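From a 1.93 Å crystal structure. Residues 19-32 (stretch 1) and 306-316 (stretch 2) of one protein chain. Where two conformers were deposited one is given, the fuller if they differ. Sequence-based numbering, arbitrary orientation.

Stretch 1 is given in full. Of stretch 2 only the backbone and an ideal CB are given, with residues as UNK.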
# COMPACT_ATOMS: atom_id res chain seq x y z
N VAL C 19 -10.71 27.51 -14.61
CA VAL C 19 -9.45 26.79 -14.34
C VAL C 19 -9.09 25.82 -15.46
O VAL C 19 -8.00 25.87 -16.00
CB VAL C 19 -9.49 26.08 -12.93
CG1 VAL C 19 -8.31 25.15 -12.72
CG2 VAL C 19 -9.51 27.13 -11.83
N PHE C 20 -10.04 24.95 -15.81
CA PHE C 20 -9.74 23.81 -16.69
C PHE C 20 -10.07 24.00 -18.17
O PHE C 20 -9.49 23.34 -19.03
CB PHE C 20 -10.45 22.55 -16.18
CG PHE C 20 -9.97 22.10 -14.83
CD1 PHE C 20 -8.68 21.58 -14.67
CD2 PHE C 20 -10.79 22.20 -13.71
CE1 PHE C 20 -8.22 21.17 -13.42
CE2 PHE C 20 -10.35 21.79 -12.46
CZ PHE C 20 -9.06 21.27 -12.32
N HIS C 21 -11.03 24.88 -18.47
CA HIS C 21 -11.59 24.95 -19.81
C HIS C 21 -11.26 26.22 -20.58
O HIS C 21 -10.55 26.17 -21.57
CB HIS C 21 -13.09 24.70 -19.76
CG HIS C 21 -13.43 23.38 -19.15
ND1 HIS C 21 -13.01 22.18 -19.68
CD2 HIS C 21 -14.12 23.08 -18.02
CE1 HIS C 21 -13.45 21.20 -18.92
NE2 HIS C 21 -14.12 21.71 -17.91
N ALA C 22 -11.78 27.36 -20.11
CA ALA C 22 -11.49 28.66 -20.75
C ALA C 22 -10.01 28.98 -21.03
O ALA C 22 -9.71 29.45 -22.13
CB ALA C 22 -12.18 29.80 -20.01
N PRO C 23 -9.07 28.72 -20.08
CA PRO C 23 -7.67 28.98 -20.42
C PRO C 23 -7.12 28.20 -21.62
O PRO C 23 -6.23 28.70 -22.30
CB PRO C 23 -6.93 28.56 -19.13
CG PRO C 23 -7.91 28.78 -18.08
CD PRO C 23 -9.18 28.27 -18.67
N PHE C 24 -7.65 27.00 -21.87
CA PHE C 24 -7.19 26.13 -22.96
C PHE C 24 -7.97 26.28 -24.28
O PHE C 24 -7.37 26.30 -25.35
CB PHE C 24 -7.14 24.67 -22.51
CG PHE C 24 -6.16 24.44 -21.40
CD1 PHE C 24 -4.79 24.42 -21.67
CD2 PHE C 24 -6.59 24.35 -20.08
CE1 PHE C 24 -3.86 24.23 -20.65
CE2 PHE C 24 -5.67 24.17 -19.04
CZ PHE C 24 -4.30 24.12 -19.33
N ILE C 25 -9.29 26.40 -24.19
CA ILE C 25 -10.11 26.71 -25.37
C ILE C 25 -9.60 28.03 -25.99
O ILE C 25 -9.48 28.13 -27.21
CB ILE C 25 -11.63 26.79 -25.03
CG1 ILE C 25 -12.13 25.46 -24.45
CG2 ILE C 25 -12.45 27.15 -26.29
CD1 ILE C 25 -13.35 25.58 -23.61
N SER C 26 -9.28 29.00 -25.13
CA SER C 26 -8.74 30.30 -25.54
C SER C 26 -7.36 30.23 -26.20
O SER C 26 -7.18 30.77 -27.30
CB SER C 26 -8.67 31.24 -24.33
OG SER C 26 -8.40 32.57 -24.73
N THR C 27 -6.40 29.55 -25.57
CA THR C 27 -5.03 29.55 -26.09
C THR C 27 -4.81 28.60 -27.27
O THR C 27 -3.91 28.81 -28.07
CB THR C 27 -3.97 29.28 -25.00
OG1 THR C 27 -4.29 28.07 -24.30
CG2 THR C 27 -3.90 30.44 -24.01
N ASN C 28 -5.64 27.56 -27.36
CA ASN C 28 -5.54 26.65 -28.50
C ASN C 28 -6.05 27.38 -29.74
O ASN C 28 -7.19 27.88 -29.74
CB ASN C 28 -6.33 25.36 -28.24
CG ASN C 28 -6.01 24.27 -29.25
OD1 ASN C 28 -6.13 24.47 -30.45
ND2 ASN C 28 -5.64 23.09 -28.77
N PRO C 29 -5.21 27.48 -30.78
CA PRO C 29 -5.55 28.19 -32.02
C PRO C 29 -6.63 27.50 -32.86
O PRO C 29 -7.18 28.11 -33.77
CB PRO C 29 -4.23 28.22 -32.78
CG PRO C 29 -3.49 27.03 -32.30
CD PRO C 29 -3.84 26.92 -30.84
N HIS C 30 -6.93 26.24 -32.55
CA HIS C 30 -7.93 25.50 -33.32
C HIS C 30 -9.33 25.63 -32.74
O HIS C 30 -10.28 25.04 -33.26
CB HIS C 30 -7.55 24.02 -33.42
CG HIS C 30 -6.18 23.78 -33.97
ND1 HIS C 30 -5.88 23.95 -35.31
CD2 HIS C 30 -5.04 23.37 -33.37
CE1 HIS C 30 -4.60 23.66 -35.51
NE2 HIS C 30 -4.07 23.30 -34.35
N PHE C 31 -9.45 26.40 -31.66
CA PHE C 31 -10.75 26.63 -31.03
C PHE C 31 -10.98 28.11 -30.94
O PHE C 31 -10.04 28.88 -30.78
CB PHE C 31 -10.79 26.05 -29.59
CG PHE C 31 -10.75 24.54 -29.54
CD1 PHE C 31 -11.92 23.81 -29.39
CD2 PHE C 31 -9.54 23.85 -29.64
CE1 PHE C 31 -11.90 22.41 -29.36
CE2 PHE C 31 -9.51 22.46 -29.63
CZ PHE C 31 -10.68 21.75 -29.47
N GLU C 32 -12.25 28.51 -31.00
CA GLU C 32 -12.63 29.85 -30.59
C GLU C 32 -13.49 29.73 -29.34
O GLU C 32 -14.52 29.04 -29.35
CB GLU C 32 -13.38 30.59 -31.70
CG GLU C 32 -13.82 32.00 -31.29
CD GLU C 32 -14.80 32.66 -32.25
OE1 GLU C 32 -15.12 33.85 -32.04
OE2 GLU C 32 -15.27 32.01 -33.21
N UNK C 306 0.13 18.43 -19.26
CA UNK C 306 -0.44 18.99 -20.49
C UNK C 306 -1.96 18.92 -20.53
O UNK C 306 -2.51 18.21 -21.35
CB UNK C 306 0.13 18.26 -21.71
N UNK C 307 -2.64 19.66 -19.65
CA UNK C 307 -4.11 19.69 -19.66
C UNK C 307 -4.71 20.23 -20.99
O UNK C 307 -5.87 19.95 -21.32
CB UNK C 307 -4.60 20.55 -18.49
N UNK C 308 -3.91 21.00 -21.73
CA UNK C 308 -4.30 21.44 -23.07
C UNK C 308 -4.46 20.29 -24.04
O UNK C 308 -5.18 20.41 -25.04
CB UNK C 308 -3.27 22.43 -23.62
N UNK C 309 -3.83 19.16 -23.72
CA UNK C 309 -3.87 17.94 -24.54
C UNK C 309 -5.25 17.37 -24.71
O UNK C 309 -5.52 16.66 -25.69
CB UNK C 309 -2.97 16.87 -23.93
N UNK C 310 -6.14 17.66 -23.76
CA UNK C 310 -7.53 17.21 -23.84
C UNK C 310 -8.21 17.83 -25.07
O UNK C 310 -8.86 17.12 -25.85
CB UNK C 310 -8.29 17.58 -22.56
N UNK C 311 -8.04 19.14 -25.22
CA UNK C 311 -8.60 19.92 -26.32
C UNK C 311 -7.87 19.66 -27.63
O UNK C 311 -8.51 19.54 -28.67
CB UNK C 311 -8.55 21.41 -25.99
N UNK C 312 -6.55 19.50 -27.57
CA UNK C 312 -5.80 19.16 -28.76
C UNK C 312 -6.30 17.82 -29.32
O UNK C 312 -6.47 17.68 -30.54
CB UNK C 312 -4.30 19.10 -28.45
N UNK C 313 -6.57 16.86 -28.44
CA UNK C 313 -7.14 15.60 -28.87
C UNK C 313 -8.52 15.73 -29.51
O UNK C 313 -8.81 15.06 -30.50
CB UNK C 313 -7.22 14.65 -27.67
N UNK C 314 -9.36 16.59 -28.93
CA UNK C 314 -10.69 16.83 -29.47
C UNK C 314 -10.60 17.39 -30.89
O UNK C 314 -11.32 16.94 -31.80
CB UNK C 314 -11.47 17.79 -28.57
N UNK C 315 -9.67 18.33 -31.08
CA UNK C 315 -9.43 18.91 -32.40
C UNK C 315 -8.99 17.84 -33.40
O UNK C 315 -9.56 17.76 -34.49
CB UNK C 315 -8.37 20.01 -32.31
N UNK C 316 -8.01 17.03 -33.02
CA UNK C 316 -7.49 15.97 -33.89
C UNK C 316 -8.54 14.92 -34.24
O UNK C 316 -8.54 14.38 -35.32
CB UNK C 316 -6.30 15.29 -33.22

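Position 306 has phi/psi of -148/66, and its CA-to-CB bond points away from stretch 1. Many residues would suit. It is N306, whose backbone O accepts from the N of 309 (2.9 Å) and closes a type I turn.

At position 307 the CB points toward stretch 1, and the ideal CB lies 3.7 Å from F24 CZ. The ring of F20 lies further along. A large apolar or aromatic side chain would suit. The residue is Y307. Its CB packs against F24 CZ at 3.7 Å, and its CE1 meets F20 CE1 at 4.0 Å, at the edge of the F20 ring. Its OH is bonded elsewhere in the structure. A water donates to F20 O (2.8 Å from the water O) and to Y307 O (2.9 Å from it), joining the two backbones.

Position 308 is the tight point. Its CA is 5.5 Å from the CA of F24, and an ideal CB would sit 3.2 Å from F24 CD1. Glycine fits best. G308 lets the F24 ring approach closely, with F24 CD1 3.3 Å from G308 CA and G308 N over one ring face. A second water donates to G308 O (2.7 Å from the water O) and accepts from N28 ND2 (2.9 Å from it).

Position 309 points away from stretch 1, but an ideal CB would clash with the O of 306 at 2.9 Å. Glycine is again favoured, and the residue is G309.

Position 310 points sideways, with nothing of stretch 1 within 5.5 Å of its ideal CB. The choice is open. It is F310.

Position 311 points into a pocket lined by F24, I25 and F31, with H21 ND1 further out. A long aromatic ring with a polar tip would suit; phenylalanine could fill the space but would leave ND1 without this partner. It is Y311, with chi1 m. Its OH hydrogen-bonds H21 ND1 at 2.7 Å. I25 CG1 lies over the ring face, 3.9 Å from the centroid, while the ring edge points at the face of F31.

At position 312 CB points away overall, yet lies 4.2 Å from N28 ND2. That amide offers a donor, so a flexible side chain carrying an acceptor would suit, such as Gln or Glu. It is Q312. Its end turns back, and OE1 accepts from N28 ND2 at 3.2 Å.

Position 313 points away and is unrestricted by stretch 1. It is N313, bonded elsewhere in the structure.

The CA-to-CB bond of 314 points sideways, and its ideal CB is 4.1 Å from F31 CZ. A medium apolar side chain suits. I314 places CG2 4.0 Å from F31 CZ, at the ring edge.

Position 315 points toward H30 and F31. A flat aromatic could cover the imidazole. Y315, chi1 t, stacks face to face on H30, with centroids 3.7 Å apart. Its CB touches F31 CE2 at 3.8 Å.

Position 316 is out of reach, so many residues would do. E316 accepts from Q312 NE2 through OE2 at 3.3 Å.

Stretch 2, residues 306-316: NYGGFYQNIYE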
# COMPACT_ATOMS: atom_id res chain seq x y z
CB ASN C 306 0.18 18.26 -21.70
CG ASN C 306 -0.18 18.89 -23.04
OD1 ASN C 306 -0.54 20.07 -23.11
ND2 ASN C 306 -0.12 18.09 -24.11
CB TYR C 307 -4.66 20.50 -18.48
CG TYR C 307 -4.55 19.85 -17.10
CD1 TYR C 307 -4.73 20.60 -15.93
CD2 TYR C 307 -4.25 18.49 -16.95
CE1 TYR C 307 -4.63 20.01 -14.65
CE2 TYR C 307 -4.15 17.89 -15.69
CZ TYR C 307 -4.33 18.66 -14.54
OH TYR C 307 -4.22 18.07 -13.29
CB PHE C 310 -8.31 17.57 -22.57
CG PHE C 310 -9.77 17.26 -22.67
CD1 PHE C 310 -10.23 15.96 -22.50
CD2 PHE C 310 -10.70 18.26 -22.97
CE1 PHE C 310 -11.58 15.65 -22.58
CE2 PHE C 310 -12.06 17.96 -23.06
CZ PHE C 310 -12.50 16.66 -22.88
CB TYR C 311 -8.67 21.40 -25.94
CG TYR C 311 -9.81 21.63 -24.98
CD1 TYR C 311 -11.13 21.55 -25.43
CD2 TYR C 311 -9.58 21.89 -23.62
CE1 TYR C 311 -12.20 21.72 -24.57
CE2 TYR C 311 -10.65 22.05 -22.74
CZ TYR C 311 -11.96 21.98 -23.23
OH TYR C 311 -13.04 22.14 -22.41
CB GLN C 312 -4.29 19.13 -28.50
CG GLN C 312 -3.42 18.84 -29.75
CD GLN C 312 -3.48 19.95 -30.82
OE1 GLN C 312 -3.97 21.06 -30.57
NE2 GLN C 312 -2.97 19.64 -32.02
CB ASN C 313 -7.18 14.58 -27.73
CG ASN C 313 -7.85 13.28 -28.15
OD1 ASN C 313 -8.90 12.92 -27.63
ND2 ASN C 313 -7.26 12.59 -29.12
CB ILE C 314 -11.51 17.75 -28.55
CG1 ILE C 314 -11.95 16.97 -27.33
CG2 ILE C 314 -12.75 18.35 -29.28
CD1 ILE C 314 -12.78 17.76 -26.41
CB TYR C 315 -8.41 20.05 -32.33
CG TYR C 315 -7.77 20.34 -33.68
CD1 TYR C 315 -8.48 21.03 -34.68
CD2 TYR C 315 -6.48 19.91 -33.97
CE1 TYR C 315 -7.90 21.29 -35.92
CE2 TYR C 315 -5.90 20.15 -35.21
CZ TYR C 315 -6.61 20.84 -36.17
OH TYR C 315 -6.02 21.07 -37.39
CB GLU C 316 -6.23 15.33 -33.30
CG GLU C 316 -5.05 16.29 -33.33
CD GLU C 316 -3.74 15.66 -32.93
OE1 GLU C 316 -3.66 14.42 -32.84
OE2 GLU C 316 -2.79 16.44 -32.70
O HOH W 1 -8.19 21.09 -20.00
O HOH W 2 -5.38 23.00 -25.88
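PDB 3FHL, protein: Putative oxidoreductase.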